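Side-chain contacts in purine nucleoside phosphorylase (Anopheles gambiae, PDB 2P4S), which catalyses the phosphorolysis of inosine, guanosine and their 2'-deoxy forms to free purine base and pentose 1-phosphate in purine salvage: residues 147-152 with 169-174; 218-223 with 305-310; 326-331 with 338-343. All blocks are in the same frame, centred on the assembly; numbering follows the deposited sequence.

Contact 1 of 3, residues 147-152 with 169-174. With DIH (7-[[(3R,4R)-3-(hydroxymethyl)-4-oxidanyl-pyrrolidin-1-ium-1-yl]methyl]-3,5-dihydropyrrolo[3,2-d]pyrimidin-4-one), chain F; PO4 (phosphate ion), chain D.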
loop_
_atom_site.group_PDB
_atom_site.type_symbol
_atom_site.label_atom_id
_atom_site.label_comp_id
_atom_site.label_asym_id
_atom_site.label_seq_id
_atom_site.Cartn_x
_atom_site.Cartn_y
_atom_site.Cartn_z
ATOM N N ALA A 147 -24.371 -4.259 6.957
ATOM C CA ALA A 147 -25.676 -4.887 6.706
ATOM C C ALA A 147 -25.505 -6.347 6.251
ATOM O O ALA A 147 -24.655 -6.628 5.405
ATOM C CB ALA A 147 -26.494 -4.083 5.663
ATOM N N GLY A 148 -26.306 -7.275 6.781
ATOM C CA GLY A 148 -26.204 -8.679 6.365
ATOM C C GLY A 148 -25.128 -9.465 7.088
ATOM O O GLY A 148 -25.035 -10.683 6.917
ATOM N N HIS A 149 -24.287 -8.792 7.889
ATOM C CA HIS A 149 -23.407 -9.507 8.832
ATOM C C HIS A 149 -24.109 -9.547 10.208
ATOM O O HIS A 149 -24.091 -8.573 10.954
ATOM C CB HIS A 149 -22.017 -8.879 8.865
ATOM C CG HIS A 149 -21.242 -9.084 7.591
ATOM N ND1 HIS A 149 -21.647 -8.569 6.375
ATOM C CD2 HIS A 149 -20.129 -9.798 7.336
ATOM C CE1 HIS A 149 -20.827 -8.971 5.425
ATOM N NE2 HIS A 149 -19.886 -9.700 5.985
ATOM N N VAL A 150 -24.762 -10.667 10.518
ATOM C CA VAL A 150 -25.539 -10.784 11.777
ATOM C C VAL A 150 -24.708 -10.534 13.042
ATOM O O VAL A 150 -25.173 -9.822 13.939
ATOM C CB VAL A 150 -26.336 -12.118 11.906
ATOM C CG1 VAL A 150 -27.070 -12.181 13.248
ATOM C CG2 VAL A 150 -27.364 -12.222 10.759
ATOM N N GLY A 151 -23.501 -11.090 13.118
ATOM C CA GLY A 151 -22.641 -10.866 14.273
ATOM C C GLY A 151 -22.815 -11.869 15.402
ATOM O O GLY A 151 -22.996 -11.468 16.567
ATOM N N ARG A 152 -22.783 -13.168 15.083
ATOM C CA ARG A 152 -22.851 -14.250 16.104
ATOM C C ARG A 152 -21.824 -15.345 15.821
ATOM O O ARG A 152 -21.606 -15.685 14.666
ATOM C CB ARG A 152 -24.214 -14.936 16.102
ATOM C CG ARG A 152 -25.339 -14.071 16.513
ATOM C CD ARG A 152 -26.652 -14.816 16.329
ATOM N NE ARG A 152 -27.765 -13.903 16.576
ATOM C CZ ARG A 152 -28.940 -13.962 15.955
ATOM N NH1 ARG A 152 -29.183 -14.901 15.039
ATOM N NH2 ARG A 152 -29.876 -13.063 16.241
ATOM N N ARG A 169 -18.609 -11.107 9.525
ATOM C CA ARG A 169 -17.194 -10.871 9.819
ATOM C C ARG A 169 -16.884 -9.368 9.982
ATOM O O ARG A 169 -17.805 -8.537 10.006
ATOM C CB ARG A 169 -16.284 -11.524 8.749
ATOM C CG ARG A 169 -16.417 -10.915 7.341
ATOM C CD ARG A 169 -15.085 -10.770 6.578
ATOM N NE ARG A 169 -14.426 -12.034 6.242
ATOM C CZ ARG A 169 -14.896 -12.917 5.364
ATOM N NH1 ARG A 169 -16.024 -12.670 4.689
ATOM N NH2 ARG A 169 -14.220 -14.047 5.144
ATOM N N PHE A 170 -15.579 -9.066 10.112
ATOM C CA PHE A 170 -14.996 -7.731 10.363
ATOM C C PHE A 170 -14.113 -7.331 9.188
ATOM O O PHE A 170 -13.316 -8.150 8.697
ATOM C CB PHE A 170 -14.117 -7.741 11.650
ATOM C CG PHE A 170 -14.776 -8.444 12.802
ATOM C CD1 PHE A 170 -16.093 -8.106 13.179
ATOM C CD2 PHE A 170 -14.139 -9.494 13.465
ATOM C CE1 PHE A 170 -16.722 -8.782 14.228
ATOM C CE2 PHE A 170 -14.796 -10.163 14.533
ATOM C CZ PHE A 170 -16.065 -9.810 14.900
ATOM N N HIS A 171 -14.221 -6.071 8.780
ATOM C CA HIS A 171 -13.521 -5.590 7.595
ATOM C C HIS A 171 -12.698 -4.397 7.968
ATOM O O HIS A 171 -13.079 -3.624 8.849
ATOM C CB HIS A 171 -14.501 -5.176 6.508
ATOM C CG HIS A 171 -15.634 -6.140 6.296
ATOM N ND1 HIS A 171 -15.652 -7.047 5.254
ATOM C CD2 HIS A 171 -16.818 -6.292 6.944
ATOM C CE1 HIS A 171 -16.779 -7.740 5.283
ATOM N NE2 HIS A 171 -17.510 -7.293 6.295
ATOM N N HIS A 172 -11.586 -4.248 7.259
ATOM C CA HIS A 172 -10.643 -3.166 7.469
ATOM C C HIS A 172 -11.251 -1.772 7.263
ATOM O O HIS A 172 -10.910 -0.844 7.992
ATOM C CB HIS A 172 -9.430 -3.397 6.558
ATOM C CG HIS A 172 -8.225 -2.586 6.914
ATOM N ND1 HIS A 172 -7.719 -2.507 8.201
ATOM C CD2 HIS A 172 -7.390 -1.854 6.141
ATOM C CE1 HIS A 172 -6.635 -1.751 8.203
ATOM N NE2 HIS A 172 -6.404 -1.360 6.963
ATOM N N TYR A 173 -12.134 -1.634 6.273
ATOM C CA TYR A 173 -12.872 -0.370 6.017
ATOM C C TYR A 173 -13.820 0.063 7.176
ATOM O O TYR A 173 -14.315 1.218 7.205
ATOM C CB TYR A 173 -13.640 -0.416 4.678
ATOM C CG TYR A 173 -14.720 -1.477 4.621
ATOM C CD1 TYR A 173 -15.923 -1.347 5.372
ATOM C CD2 TYR A 173 -14.592 -2.590 3.777
ATOM C CE1 TYR A 173 -16.927 -2.335 5.323
ATOM C CE2 TYR A 173 -15.588 -3.570 3.739
ATOM C CZ TYR A 173 -16.760 -3.428 4.506
ATOM O OH TYR A 173 -17.748 -4.420 4.462
ATOM N N GLU A 174 -14.073 -0.856 8.117
ATOM C CA GLU A 174 -14.811 -0.510 9.345
ATOM C C GLU A 174 -13.899 0.236 10.309
ATOM O O GLU A 174 -14.352 0.780 11.270
ATOM C CB GLU A 174 -15.445 -1.738 10.011
ATOM C CG GLU A 174 -16.563 -2.411 9.174
ATOM C CD GLU A 174 -17.100 -3.753 9.784
ATOM O OE1 GLU A 174 -17.967 -3.702 10.682
ATOM O OE2 GLU A 174 -16.665 -4.858 9.379
HETATM O "O5'" DIH F . -21.066 -4.903 -0.875
HETATM C "C5'" DIH F . -19.830 -4.491 -0.258
HETATM C "C4'" DIH F . -19.333 -5.672 0.540
HETATM C "C6'" DIH F . -19.236 -6.944 -0.332
HETATM C "C3'" DIH F . -17.946 -5.390 1.075
HETATM O "O3'" DIH F . -17.820 -6.033 2.345
HETATM C "C2'" DIH F . -17.031 -6.107 0.100
HETATM N "N1'" DIH F . -17.806 -7.349 -0.212
HETATM C C10 DIH F . -17.181 -8.080 -1.324
HETATM C C9 DIH F . -17.416 -7.588 -2.736
HETATM C C8 DIH F . -18.497 -7.975 -3.572
HETATM N N7 DIH F . -18.353 -7.355 -4.776
HETATM C C5 DIH F . -17.234 -6.585 -4.761
HETATM C C6 DIH F . -16.535 -5.739 -5.771
HETATM O O6 DIH F . -17.005 -5.568 -6.970
HETATM N N1 DIH F . -15.394 -5.156 -5.349
HETATM C C2 DIH F . -14.880 -5.307 -4.090
HETATM N N3 DIH F . -15.463 -6.087 -3.166
HETATM C C4 DIH F . -16.634 -6.728 -3.499
HETATM P P PO4 D . -17.237 -10.029 2.430
HETATM O O1 PO4 D . -17.999 -11.160 1.816
HETATM O O2 PO4 D . -17.290 -10.193 3.949
HETATM O O3 PO4 D . -15.806 -9.997 2.043
HETATM O O4 PO4 D . -17.882 -8.751 1.985
#

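Contact 2 of 3, residues 218-223 with 305-310. With PO4 (phosphate ion), chain D.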
loop_
_atom_site.group_PDB
_atom_site.type_symbol
_atom_site.label_atom_id
_atom_site.label_comp_id
_atom_site.label_asym_id
_atom_site.label_seq_id
_atom_site.Cartn_x
_atom_site.Cartn_y
_atom_site.Cartn_z
ATOM N N LYS A 218 -7.576 -20.262 -5.429
ATOM C CA LYS A 218 -6.411 -21.060 -5.621
ATOM C C LYS A 218 -5.205 -20.294 -5.064
ATOM O O LYS A 218 -4.221 -20.900 -4.640
ATOM C CB LYS A 218 -6.244 -21.360 -7.120
ATOM C CG LYS A 218 -4.983 -22.149 -7.441
ATOM C CD LYS A 218 -4.842 -22.467 -8.958
ATOM C CE LYS A 218 -3.807 -23.606 -9.157
ATOM N NZ LYS A 218 -3.675 -23.838 -10.685
ATOM N N ASP A 219 -5.283 -18.960 -5.092
ATOM C CA ASP A 219 -4.190 -18.131 -4.663
ATOM C C ASP A 219 -4.695 -16.717 -4.443
ATOM O O ASP A 219 -5.816 -16.398 -4.826
ATOM C CB ASP A 219 -3.064 -18.129 -5.722
ATOM C CG ASP A 219 -1.684 -17.931 -5.094
ATOM O OD1 ASP A 219 -1.608 -17.622 -3.868
ATOM O OD2 ASP A 219 -0.687 -18.045 -5.816
ATOM N N HIS A 220 -3.886 -15.886 -3.811
ATOM C CA HIS A 220 -4.236 -14.486 -3.680
ATOM C C HIS A 220 -3.004 -13.586 -3.967
ATOM O O HIS A 220 -1.865 -14.045 -4.038
ATOM C CB HIS A 220 -4.872 -14.192 -2.281
ATOM C CG HIS A 220 -3.919 -14.327 -1.135
ATOM N ND1 HIS A 220 -4.212 -15.054 -0.001
ATOM C CD2 HIS A 220 -2.664 -13.850 -0.964
ATOM C CE1 HIS A 220 -3.181 -14.994 0.827
ATOM N NE2 HIS A 220 -2.234 -14.263 0.268
ATOM N N ILE A 221 -3.266 -12.297 -4.137
ATOM C CA ILE A 221 -2.222 -11.292 -4.252
ATOM C C ILE A 221 -2.554 -10.359 -3.107
ATOM O O ILE A 221 -3.641 -9.741 -3.109
ATOM C CB ILE A 221 -2.252 -10.527 -5.626
ATOM C CG1 ILE A 221 -1.787 -11.445 -6.778
ATOM C CG2 ILE A 221 -1.293 -9.307 -5.549
ATOM C CD1 ILE A 221 -2.146 -10.982 -8.243
ATOM N N ASN A 222 -1.641 -10.278 -2.131
ATOM C CA ASN A 222 -1.843 -9.479 -0.964
ATOM C C ASN A 222 -1.223 -8.083 -1.159
ATOM O O ASN A 222 -0.116 -7.865 -0.729
ATOM C CB ASN A 222 -1.280 -10.145 0.319
ATOM C CG ASN A 222 -1.699 -9.373 1.557
ATOM O OD1 ASN A 222 -2.486 -8.408 1.443
ATOM N ND2 ASN A 222 -1.182 -9.742 2.721
ATOM N N LEU A 223 -1.937 -7.179 -1.830
ATOM C CA LEU A 223 -1.488 -5.812 -2.069
ATOM C C LEU A 223 -1.310 -4.983 -0.775
ATOM O O LEU A 223 -0.389 -4.162 -0.677
ATOM C CB LEU A 223 -2.480 -5.113 -3.003
ATOM C CG LEU A 223 -2.628 -5.638 -4.442
ATOM C CD1 LEU A 223 -3.652 -4.789 -5.212
ATOM C CD2 LEU A 223 -1.233 -5.606 -5.120
ATOM N N SER A 305 -11.740 -8.729 2.060
ATOM C CA SER A 305 -11.618 -9.470 3.318
ATOM C C SER A 305 -10.706 -10.678 3.140
ATOM O O SER A 305 -9.967 -10.747 2.134
ATOM C CB SER A 305 -12.997 -9.897 3.795
ATOM O OG SER A 305 -13.463 -10.974 2.999
ATOM N N THR A 306 -10.733 -11.628 4.098
ATOM C CA THR A 306 -10.237 -13.022 3.819
ATOM C C THR A 306 -8.730 -13.238 3.822
ATOM O O THR A 306 -8.239 -14.130 4.522
ATOM C CB THR A 306 -10.833 -13.558 2.477
ATOM O OG1 THR A 306 -12.245 -13.590 2.622
ATOM C CG2 THR A 306 -10.341 -14.981 2.111
ATOM N N VAL A 307 -8.007 -12.427 3.056
ATOM C CA VAL A 307 -6.558 -12.667 2.810
ATOM C C VAL A 307 -5.775 -12.765 4.150
ATOM O O VAL A 307 -5.020 -13.698 4.363
ATOM C CB VAL A 307 -5.931 -11.590 1.798
ATOM C CG1 VAL A 307 -4.386 -11.542 1.877
ATOM C CG2 VAL A 307 -6.336 -11.895 0.395
ATOM N N HIS A 308 -6.017 -11.793 5.039
ATOM C CA HIS A 308 -5.380 -11.672 6.365
ATOM C C HIS A 308 -5.880 -12.712 7.346
ATOM O O HIS A 308 -5.137 -13.134 8.215
ATOM C CB HIS A 308 -5.561 -10.232 6.941
ATOM C CG HIS A 308 -6.942 -9.681 6.764
ATOM N ND1 HIS A 308 -7.364 -9.089 5.591
ATOM C CD2 HIS A 308 -8.019 -9.684 7.592
ATOM C CE1 HIS A 308 -8.642 -8.755 5.704
ATOM N NE2 HIS A 308 -9.067 -9.136 6.898
ATOM N N GLU A 309 -7.135 -13.120 7.225
ATOM C CA GLU A 309 -7.628 -14.299 7.950
ATOM C C GLU A 309 -6.870 -15.604 7.567
ATOM O O GLU A 309 -6.467 -16.407 8.433
ATOM C CB GLU A 309 -9.142 -14.470 7.681
ATOM C CG GLU A 309 -10.010 -13.323 8.206
ATOM C CD GLU A 309 -11.309 -13.146 7.417
ATOM O OE1 GLU A 309 -11.607 -13.976 6.530
ATOM O OE2 GLU A 309 -12.059 -12.178 7.687
ATOM N N ILE A 310 -6.754 -15.841 6.263
ATOM C CA ILE A 310 -5.954 -16.936 5.725
ATOM C C ILE A 310 -4.491 -16.889 6.159
ATOM O O ILE A 310 -3.937 -17.897 6.520
ATOM C CB ILE A 310 -6.079 -16.998 4.157
ATOM C CG1 ILE A 310 -7.551 -17.291 3.760
ATOM C CG2 ILE A 310 -5.125 -18.055 3.581
ATOM C CD1 ILE A 310 -8.009 -18.797 3.954
HETATM P P PO4 D . -17.237 -10.029 2.430
HETATM O O1 PO4 D . -17.999 -11.160 1.816
HETATM O O2 PO4 D . -17.290 -10.193 3.949
HETATM O O3 PO4 D . -15.806 -9.997 2.043
HETATM O O4 PO4 D . -17.882 -8.751 1.985
HETATM O O HOH W 1 -5.077 -8.371 3.726
#

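Contact 3 of 3, residues 326-331 with 338-343. With DIH (7-[[(3R,4R)-3-(hydroxymethyl)-4-oxidanyl-pyrrolidin-1-ium-1-yl]methyl]-3,5-dihydropyrrolo[3,2-d]pyrimidin-4-one), chain F.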
loop_
_atom_site.group_PDB
_atom_site.type_symbol
_atom_site.label_atom_id
_atom_site.label_comp_id
_atom_site.label_asym_id
_atom_site.label_seq_id
_atom_site.Cartn_x
_atom_site.Cartn_y
_atom_site.Cartn_z
ATOM N N ILE A 326 -19.330 -14.929 -6.653
ATOM C CA ILE A 326 -19.257 -13.806 -7.562
ATOM C C ILE A 326 -20.622 -13.134 -7.542
ATOM O O ILE A 326 -21.595 -13.698 -7.991
ATOM C CB ILE A 326 -18.894 -14.285 -9.012
ATOM C CG1 ILE A 326 -17.561 -15.045 -9.018
ATOM C CG2 ILE A 326 -18.943 -13.128 -10.015
ATOM C CD1 ILE A 326 -16.306 -14.223 -8.496
ATOM N N THR A 327 -20.709 -11.915 -7.001
ATOM C CA THR A 327 -22.018 -11.333 -6.662
ATOM C C THR A 327 -22.369 -10.258 -7.665
ATOM O O THR A 327 -23.464 -9.728 -7.668
ATOM C CB THR A 327 -22.021 -10.756 -5.227
ATOM O OG1 THR A 327 -20.841 -9.953 -5.028
ATOM C CG2 THR A 327 -22.014 -11.889 -4.217
ATOM N N ASN A 328 -21.419 -9.953 -8.532
ATOM C CA ASN A 328 -21.527 -8.865 -9.456
ATOM C C ASN A 328 -20.301 -8.944 -10.305
ATOM O O ASN A 328 -19.246 -9.423 -9.851
ATOM C CB ASN A 328 -21.592 -7.479 -8.765
ATOM C CG ASN A 328 -20.373 -7.199 -7.873
ATOM O OD1 ASN A 328 -20.199 -7.836 -6.793
ATOM N ND2 ASN A 328 -19.533 -6.240 -8.301
ATOM N N MET A 329 -20.449 -8.470 -11.536
ATOM C CA MET A 329 -19.338 -8.374 -12.452
ATOM C C MET A 329 -18.683 -7.031 -12.194
ATOM O O MET A 329 -19.374 -6.051 -11.921
ATOM C CB MET A 329 -19.822 -8.517 -13.928
ATOM C CG MET A 329 -20.349 -9.934 -14.300
ATOM S SD MET A 329 -19.292 -11.290 -13.674
ATOM C CE MET A 329 -17.859 -11.163 -14.750
ATOM N N CYS A 330 -17.355 -6.995 -12.217
ATOM C CA CYS A 330 -16.638 -5.722 -12.125
ATOM C C CYS A 330 -16.947 -4.911 -13.396
ATOM O O CYS A 330 -17.090 -5.488 -14.488
ATOM C CB CYS A 330 -15.140 -5.969 -12.045
ATOM S SG CYS A 330 -14.640 -6.696 -10.514
ATOM N N THR A 331 -17.024 -3.589 -13.253
ATOM C CA THR A 331 -17.207 -2.707 -14.398
ATOM C C THR A 331 -15.974 -2.672 -15.307
ATOM O O THR A 331 -14.877 -2.271 -14.899
ATOM C CB THR A 331 -17.582 -1.265 -13.979
ATOM O OG1 THR A 331 -18.615 -1.310 -12.979
ATOM C CG2 THR A 331 -18.097 -0.455 -15.221
ATOM N N GLU A 338 -23.416 0.722 -14.544
ATOM C CA GLU A 338 -22.944 0.143 -13.305
ATOM C C GLU A 338 -24.053 0.204 -12.277
ATOM O O GLU A 338 -24.619 1.262 -12.016
ATOM C CB GLU A 338 -21.684 0.855 -12.805
ATOM C CG GLU A 338 -21.209 0.412 -11.429
ATOM C CD GLU A 338 -19.971 1.164 -10.992
ATOM O OE1 GLU A 338 -20.111 2.226 -10.325
ATOM O OE2 GLU A 338 -18.855 0.723 -11.363
ATOM N N GLU A 339 -24.355 -0.953 -11.705
ATOM C CA GLU A 339 -25.369 -1.056 -10.668
ATOM C C GLU A 339 -24.827 -1.903 -9.504
ATOM O O GLU A 339 -25.414 -2.912 -9.139
ATOM C CB GLU A 339 -26.670 -1.654 -11.257
ATOM C CG GLU A 339 -27.387 -0.721 -12.274
ATOM C CD GLU A 339 -28.526 -1.425 -13.057
ATOM O OE1 GLU A 339 -29.607 -1.716 -12.457
ATOM O OE2 GLU A 339 -28.333 -1.670 -14.281
ATOM N N HIS A 340 -23.691 -1.504 -8.939
ATOM C CA HIS A 340 -23.138 -2.186 -7.760
ATOM C C HIS A 340 -23.994 -1.774 -6.581
ATOM O O HIS A 340 -24.100 -0.574 -6.297
ATOM C CB HIS A 340 -21.683 -1.766 -7.491
ATOM C CG HIS A 340 -20.722 -2.164 -8.565
ATOM N ND1 HIS A 340 -20.899 -3.288 -9.349
ATOM C CD2 HIS A 340 -19.546 -1.612 -8.954
ATOM C CE1 HIS A 340 -19.884 -3.399 -10.188
ATOM N NE2 HIS A 340 -19.047 -2.398 -9.966
ATOM N N CYS A 341 -24.611 -2.747 -5.913
ATOM C CA CYS A 341 -25.498 -2.472 -4.780
ATOM C C CYS A 341 -25.328 -3.541 -3.690
ATOM O O CYS A 341 -25.489 -4.740 -3.952
ATOM C CB CYS A 341 -26.960 -2.353 -5.265
ATOM S SG CYS A 341 -28.201 -2.313 -3.939
ATOM N N HIS A 342 -24.979 -3.095 -2.477
ATOM C CA HIS A 342 -24.753 -4.024 -1.380
ATOM C C HIS A 342 -25.936 -4.961 -1.093
ATOM O O HIS A 342 -25.730 -6.163 -0.891
ATOM C CB HIS A 342 -24.304 -3.324 -0.096
ATOM C CG HIS A 342 -23.978 -4.285 1.016
ATOM N ND1 HIS A 342 -22.947 -5.193 0.931
ATOM C CD2 HIS A 342 -24.565 -4.501 2.222
ATOM C CE1 HIS A 342 -22.881 -5.897 2.049
ATOM N NE2 HIS A 342 -23.856 -5.498 2.849
ATOM N N ASP A 343 -27.154 -4.412 -1.083
ATOM C CA ASP A 343 -28.370 -5.201 -0.905
ATOM C C ASP A 343 -28.502 -6.301 -1.963
ATOM O O ASP A 343 -28.803 -7.437 -1.611
ATOM C CB ASP A 343 -29.648 -4.323 -0.891
ATOM C CG ASP A 343 -29.816 -3.497 0.421
ATOM O OD1 ASP A 343 -29.183 -3.838 1.477
ATOM O OD2 ASP A 343 -30.593 -2.487 0.390
HETATM O "O5'" DIH F . -21.066 -4.903 -0.875
HETATM C "C5'" DIH F . -19.830 -4.491 -0.258
HETATM C "C4'" DIH F . -19.333 -5.672 0.540
HETATM C "C6'" DIH F . -19.236 -6.944 -0.332
HETATM C "C3'" DIH F . -17.946 -5.390 1.075
HETATM O "O3'" DIH F . -17.820 -6.033 2.345
HETATM C "C2'" DIH F . -17.031 -6.107 0.100
HETATM N "N1'" DIH F . -17.806 -7.349 -0.212
HETATM C C10 DIH F . -17.181 -8.080 -1.324
HETATM C C9 DIH F . -17.416 -7.588 -2.736
HETATM C C8 DIH F . -18.497 -7.975 -3.572
HETATM N N7 DIH F . -18.353 -7.355 -4.776
HETATM C C5 DIH F . -17.234 -6.585 -4.761
HETATM C C6 DIH F . -16.535 -5.739 -5.771
HETATM O O6 DIH F . -17.005 -5.568 -6.970
HETATM N N1 DIH F . -15.394 -5.156 -5.349
HETATM C C2 DIH F . -14.880 -5.307 -4.090
HETATM N N3 DIH F . -15.463 -6.087 -3.166
HETATM C C4 DIH F . -16.634 -6.728 -3.499
HETATM O O HOH W 2 -16.400 -2.345 -10.727
#

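Contact 1 of 3, residues 147-152 with 169-174
H149 and R169 reach for the same phosphate oxygen, O2. R169 NH1 donates to phosphate O2 at 2.9 Å with an N-H...O angle of 144°. H149 NE2 gives a longer, weak bond of 3.3 Å to O2. O2 is less surely placed, lying too close to the H171 ring as modelled, an imidazole that is probably turned over. R169 starts with CG wedged between its backbone N and carbonyl carbon (chi1 65°), then bends at both of the next torsions, which folds the guanidinium back onto the ion. The rest of that group is held by a salt bridge from NE to E309 and a bond from NH2 to the carbonyl of T199. Backbone comes close here too: R169 N stands at the ring edge, in the imidazole plane, 3.0 Å from H149 CD2, and R169 CG is 3.9 Å from the same H149 CD2. These two loops, one leading into strand 152-158 and the other leaving strand 161-167, form part of the phosphate-binding site of the enzyme; S118 N, A201 N and S305 OG also bond to the ion. H171 turns its edge to a face of the H149 ring, an offset edge-to-face pair with centroids 4.9 Å apart and planes at 77°. On H171 itself lies the hydroxyl of Y173, over the centre of one face. That hydroxyl donates to the inhibitor, Y173 OH to DIH O3' measuring 2.7 Å, while F244 of the second subunit meets the tyrosine ring edge-to-face.

Contact 2 of 3, residues 218-223 with 305-310
One face of the H220 imidazole carries a methyl group, V307 CG1, which sits over the ring centre as a CH-pi contact: 3.8 Å from the centroid and only 9° off the normal. Y251 meets the same histidine nearly at right angles and pairs its hydroxyl with H220 ND1, which helps fix the rotation of the ring. This is helix-on-sheet packing in an alpha/beta fold, with the first turn of helix 307-315 against the end of strand 214-221. V307 CG1, placed anti to its backbone N (chi1 162°), also lies against the N222 amide, 3.5 Å from N222 CG. One methyl thus serves two flat groups, while the other branch, CG2, lies over the same face of the histidine near CB and CG, V307 CG2 to H220 CB being 3.8 Å. No hydrogen bond joins the two segments directly. N222 spends its polar end elsewhere: it is the N-cap of the short helix 223-226, and its OD1 accepts from the backbone N of G225. A water bridges the segments loosely, 3.0 Å from H308 ND1 and in the plane of that ring, but with only a weak 3.5 Å bond to N222 OD1. The third subunit also reaches the strand, E290 of that chain taking the N-H of N222. The start of the helix faces the active site instead. T306 holds the N-cap position without a capping bond from its side chain; its hydroxyl, also hydrogen-bonded to N200 ND2, donates to the neighbouring serine, T306 OG1 to S305 OG at 2.9 Å. S305 OG in turn donates to phosphate O3 at 2.7 Å.

Contact 3 of 3, residues 326-331 with 338-343
N328 and H340 cross at about a right angle, their amide and imidazole planes 72° apart, with N328 ND2 3.4 Å from H340 ND1. The histidine points an edge at the backbone opposite: M329 O lies in the ring plane, 3.2 Å from H340 CE1. Next to CE1 on the ring, H340 NE2 lies 2.8 Å from a water that accepts from T331 N, linking the imidazole to the backbone of 326-331. T331 and E338 also cross roughly at right angles. T331 OG1 donates at 2.6 Å to E338 OE2, which accepts with its anti lone pair, the one turned away from OE1; OE1 itself bonds to A248 N of the second subunit. N328 has its CG between backbone N and carbonyl carbon (chi1 58°), which turns the amide toward the inhibitor base. There N328 OD1 receives DIH N7 at 2.8 Å, and N328 ND2 donates to DIH O6 at 2.9 Å, both bonds almost straight. T327 OG1 donates to N328 OD1 in the carbonyl plane, at 2.8 Å, holding the amide this way round. Such a paired reading of N7 and O6 belongs to the purine base site and is consistent with activity on inosine and guanosine and none on adenosine.

Contacts 1 and 2 are buried, whereas contact 3 is only partly so and lies farther from the centre of the chain. Contact 1 touches both neighbours: the R169 guanidinium joins it to the helix of contact 2, and A147 O probably accepts a hydrogen bond from H342 NE2 of contact 3. Contacts 1 and 2 share the phosphate, contacts 1 and 3 the inhibitor. Contacts 2 and 3 stay about 11 Å apart at their nearest atoms, joined through neighbouring antiparallel strands 214-221 and 319-329. Charged and aromatic groups dominate contact 1, a methyl against flat groups contact 2, and a hydroxyl-carboxylate bond, an amide on the base and a bridging water contact 3.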